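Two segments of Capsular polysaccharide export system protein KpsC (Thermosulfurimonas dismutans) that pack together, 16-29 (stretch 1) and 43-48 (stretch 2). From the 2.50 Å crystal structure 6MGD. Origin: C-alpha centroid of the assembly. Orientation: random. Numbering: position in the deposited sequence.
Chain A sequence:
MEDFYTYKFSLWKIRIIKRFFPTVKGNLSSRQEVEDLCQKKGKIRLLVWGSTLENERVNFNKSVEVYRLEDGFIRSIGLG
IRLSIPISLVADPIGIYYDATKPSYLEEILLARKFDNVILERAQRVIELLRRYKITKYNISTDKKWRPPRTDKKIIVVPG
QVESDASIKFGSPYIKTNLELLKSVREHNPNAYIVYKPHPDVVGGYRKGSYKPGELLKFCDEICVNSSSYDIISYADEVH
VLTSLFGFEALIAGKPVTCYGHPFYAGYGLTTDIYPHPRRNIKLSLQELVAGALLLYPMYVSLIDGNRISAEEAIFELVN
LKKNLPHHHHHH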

# COMPACT_ATOMS: atom_id res chain seq x y z
N ILE A 16 18.02 -7.09 -5.74
CA ILE A 16 17.32 -5.92 -5.24
C ILE A 16 17.20 -5.97 -3.72
O ILE A 16 17.45 -4.99 -3.02
CB ILE A 16 15.94 -5.79 -5.90
CG1 ILE A 16 16.08 -5.49 -7.39
CG2 ILE A 16 15.10 -4.73 -5.20
CD1 ILE A 16 14.78 -5.17 -8.07
N ILE A 17 16.81 -7.13 -3.19
CA ILE A 17 16.63 -7.27 -1.75
C ILE A 17 17.96 -7.09 -1.03
O ILE A 17 18.02 -6.52 0.06
CB ILE A 17 15.99 -8.63 -1.43
CG1 ILE A 17 14.56 -8.68 -1.97
CG2 ILE A 17 15.99 -8.89 0.07
CD1 ILE A 17 13.71 -7.51 -1.54
N LYS A 18 19.05 -7.55 -1.65
CA LYS A 18 20.37 -7.44 -1.03
C LYS A 18 20.78 -5.99 -0.81
O LYS A 18 21.64 -5.73 0.04
CB LYS A 18 21.40 -8.18 -1.88
CG LYS A 18 22.65 -8.58 -1.11
CD LYS A 18 23.45 -9.62 -1.88
CE LYS A 18 22.60 -10.85 -2.19
NZ LYS A 18 23.36 -11.90 -2.91
N ARG A 19 20.20 -5.05 -1.55
CA ARG A 19 20.44 -3.63 -1.27
C ARG A 19 19.96 -3.26 0.12
O ARG A 19 20.60 -2.47 0.83
CB ARG A 19 19.76 -2.76 -2.32
CG ARG A 19 20.23 -3.01 -3.74
CD ARG A 19 19.38 -2.26 -4.75
NE ARG A 19 19.16 -0.87 -4.36
CZ ARG A 19 20.04 0.11 -4.55
NH1 ARG A 19 19.75 1.34 -4.15
NH2 ARG A 19 21.21 -0.13 -5.12
N PHE A 20 18.82 -3.82 0.54
CA PHE A 20 18.26 -3.54 1.85
C PHE A 20 18.72 -4.53 2.91
O PHE A 20 18.85 -4.16 4.08
CB PHE A 20 16.73 -3.55 1.78
CG PHE A 20 16.17 -2.56 0.80
CD1 PHE A 20 16.09 -2.85 -0.55
CD2 PHE A 20 15.72 -1.32 1.24
CE1 PHE A 20 15.58 -1.94 -1.45
CE2 PHE A 20 15.21 -0.40 0.34
CZ PHE A 20 15.14 -0.71 -1.00
N PHE A 21 18.99 -5.78 2.52
CA PHE A 21 19.52 -6.80 3.42
C PHE A 21 20.85 -7.29 2.84
O PHE A 21 20.88 -8.25 2.06
CB PHE A 21 18.54 -7.96 3.59
CG PHE A 21 17.20 -7.54 4.13
CD1 PHE A 21 16.99 -7.48 5.50
CD2 PHE A 21 16.17 -7.21 3.28
CE1 PHE A 21 15.76 -7.10 6.00
CE2 PHE A 21 14.93 -6.83 3.77
CZ PHE A 21 14.73 -6.78 5.14
N PRO A 22 21.97 -6.64 3.19
CA PRO A 22 23.26 -7.07 2.63
C PRO A 22 23.73 -8.42 3.14
O PRO A 22 24.71 -8.95 2.59
CB PRO A 22 24.21 -5.95 3.07
CG PRO A 22 23.59 -5.41 4.31
CD PRO A 22 22.10 -5.50 4.11
N THR A 23 23.09 -8.98 4.16
CA THR A 23 23.49 -10.26 4.73
C THR A 23 22.65 -11.43 4.20
O THR A 23 22.62 -12.49 4.83
CB THR A 23 23.40 -10.21 6.25
OG1 THR A 23 22.04 -10.01 6.65
CG2 THR A 23 24.25 -9.07 6.80
N VAL A 24 21.97 -11.24 3.07
CA VAL A 24 21.25 -12.35 2.45
C VAL A 24 22.26 -13.43 2.06
O VAL A 24 23.30 -13.14 1.45
CB VAL A 24 20.44 -11.87 1.24
CG1 VAL A 24 19.96 -13.04 0.41
CG2 VAL A 24 19.25 -11.04 1.71
N LYS A 25 21.95 -14.67 2.42
CA LYS A 25 22.90 -15.77 2.28
C LYS A 25 22.50 -16.82 1.26
O LYS A 25 23.35 -17.30 0.50
CB LYS A 25 23.12 -16.45 3.63
CG LYS A 25 23.86 -15.58 4.62
CD LYS A 25 25.31 -15.37 4.20
CE LYS A 25 25.57 -13.92 3.81
NZ LYS A 25 26.94 -13.74 3.26
N GLY A 26 21.23 -17.21 1.22
CA GLY A 26 20.81 -18.26 0.31
C GLY A 26 19.33 -18.18 0.04
O GLY A 26 18.57 -17.54 0.78
N ASN A 27 18.92 -18.85 -1.03
CA ASN A 27 17.53 -18.85 -1.48
C ASN A 27 16.94 -20.24 -1.26
O ASN A 27 17.35 -21.20 -1.91
CB ASN A 27 17.43 -18.42 -2.94
CG ASN A 27 16.00 -18.21 -3.39
OD1 ASN A 27 15.33 -17.28 -2.94
ND2 ASN A 27 15.53 -19.06 -4.29
N LEU A 28 15.98 -20.33 -0.35
CA LEU A 28 15.30 -21.59 -0.06
C LEU A 28 14.11 -21.73 -1.00
O LEU A 28 13.32 -20.80 -1.15
CB LEU A 28 14.85 -21.63 1.40
CG LEU A 28 15.91 -21.18 2.41
CD1 LEU A 28 15.35 -21.18 3.82
CD2 LEU A 28 17.16 -22.04 2.32
N SER A 29 13.99 -22.90 -1.63
CA SER A 29 13.04 -23.10 -2.72
C SER A 29 11.84 -23.95 -2.34
O SER A 29 10.99 -24.21 -3.21
CB SER A 29 13.75 -23.73 -3.93
OG SER A 29 14.67 -22.82 -4.50
N LYS A 43 17.51 -21.45 14.58
CA LYS A 43 16.51 -20.49 14.13
C LYS A 43 17.04 -19.80 12.88
O LYS A 43 18.25 -19.61 12.72
CB LYS A 43 16.18 -19.46 15.21
CG LYS A 43 17.37 -18.63 15.67
CD LYS A 43 16.94 -17.53 16.64
CE LYS A 43 16.33 -18.11 17.90
NZ LYS A 43 15.96 -17.05 18.88
N ILE A 44 16.12 -19.43 11.98
CA ILE A 44 16.47 -18.78 10.73
C ILE A 44 15.57 -17.56 10.53
O ILE A 44 14.47 -17.47 11.08
CB ILE A 44 16.35 -19.72 9.51
CG1 ILE A 44 14.88 -20.10 9.28
CG2 ILE A 44 17.20 -20.97 9.70
CD1 ILE A 44 14.66 -20.87 8.00
N ARG A 45 16.07 -16.62 9.73
CA ARG A 45 15.31 -15.46 9.30
C ARG A 45 14.96 -15.65 7.83
O ARG A 45 15.85 -15.65 6.97
CB ARG A 45 16.09 -14.16 9.51
CG ARG A 45 16.29 -13.77 10.96
CD ARG A 45 17.19 -12.55 11.05
NE ARG A 45 17.05 -11.84 12.32
CZ ARG A 45 17.82 -12.04 13.39
NH1 ARG A 45 17.60 -11.34 14.50
NH2 ARG A 45 18.81 -12.92 13.34
N LEU A 46 13.68 -15.82 7.53
CA LEU A 46 13.21 -16.07 6.18
C LEU A 46 12.60 -14.80 5.60
O LEU A 46 11.79 -14.14 6.25
CB LEU A 46 12.19 -17.20 6.15
CG LEU A 46 11.78 -17.71 4.77
CD1 LEU A 46 12.99 -18.31 4.05
CD2 LEU A 46 10.65 -18.72 4.87
N LEU A 47 13.00 -14.46 4.38
CA LEU A 47 12.42 -13.34 3.64
C LEU A 47 11.41 -13.90 2.64
O LEU A 47 11.78 -14.64 1.72
CB LEU A 47 13.50 -12.53 2.92
CG LEU A 47 14.49 -11.79 3.83
CD1 LEU A 47 15.54 -11.05 3.02
CD2 LEU A 47 13.74 -10.84 4.75
N VAL A 48 10.15 -13.56 2.83
CA VAL A 48 9.08 -13.99 1.94
C VAL A 48 8.43 -12.76 1.33
O VAL A 48 8.46 -11.67 1.91
CB VAL A 48 8.04 -14.88 2.67
CG1 VAL A 48 7.05 -14.03 3.46
CG2 VAL A 48 7.31 -15.78 1.69

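The two stretches meet through aliphatic and aromatic side chains alone: no hydrogen bond passes between them, and the 212 Å² they bury is shared between two small apolar clusters. Strands 24-28 and 44-48 are not neighbours in a sheet; their axes come no closer than 8.7 Å and are inclined at 60°, a spacing that side chains rather than backbone groups must fill.

Leu 47 makes the largest contribution. Its CA-to-CB bond points toward stretch 1, and the m,t rotamer extends CD1 into a pocket lined by Ile 17, Phe 21 and Val 24. There Leu 47 CD1 lies 3.7 Å from Ile 17 CG2, 3.9 Å from Phe 21 CD2 and 3.9 Å from Val 24 CG2. Leu 47 CD1 also sits over one face of the Phe 21 ring, 4.2 Å from its centroid and 25° off the ring normal, a CH-pi contact in which the flat aromatic surface accommodates the methyl. The backbone brings these partners together: Phe 21 N donates to Ile 17 O (2.7 Å), and a type I turn from Phe 21 to Val 24, with a weak hydrogen bond from Val 24 N to Phe 21 O (3.3 Å), leads into the strand. All four residues are buried, as suits their wholly apolar side chains.

Leu 28 anchors the second cluster. Its CA-to-CB bond also points toward the partner stretch, in an m,t rotamer, and Leu 28 CD1 lies 3.7 Å from Leu 46 CD1 and 4.2 Å from Ile 44 CD1. The CA-to-CB bond of Leu 46 runs sideways, but its t,p rotamer brings the end of the side chain nearer to stretch 1. The CA-to-CB bond of Ile 44 points toward stretch 1, and its chi2 of 172° is extended. Ile 44 and Leu 46 are buried and Leu 28 partly exposed; their aliphatic side chains offer methyl groups to one another, with no polar group needing a partner.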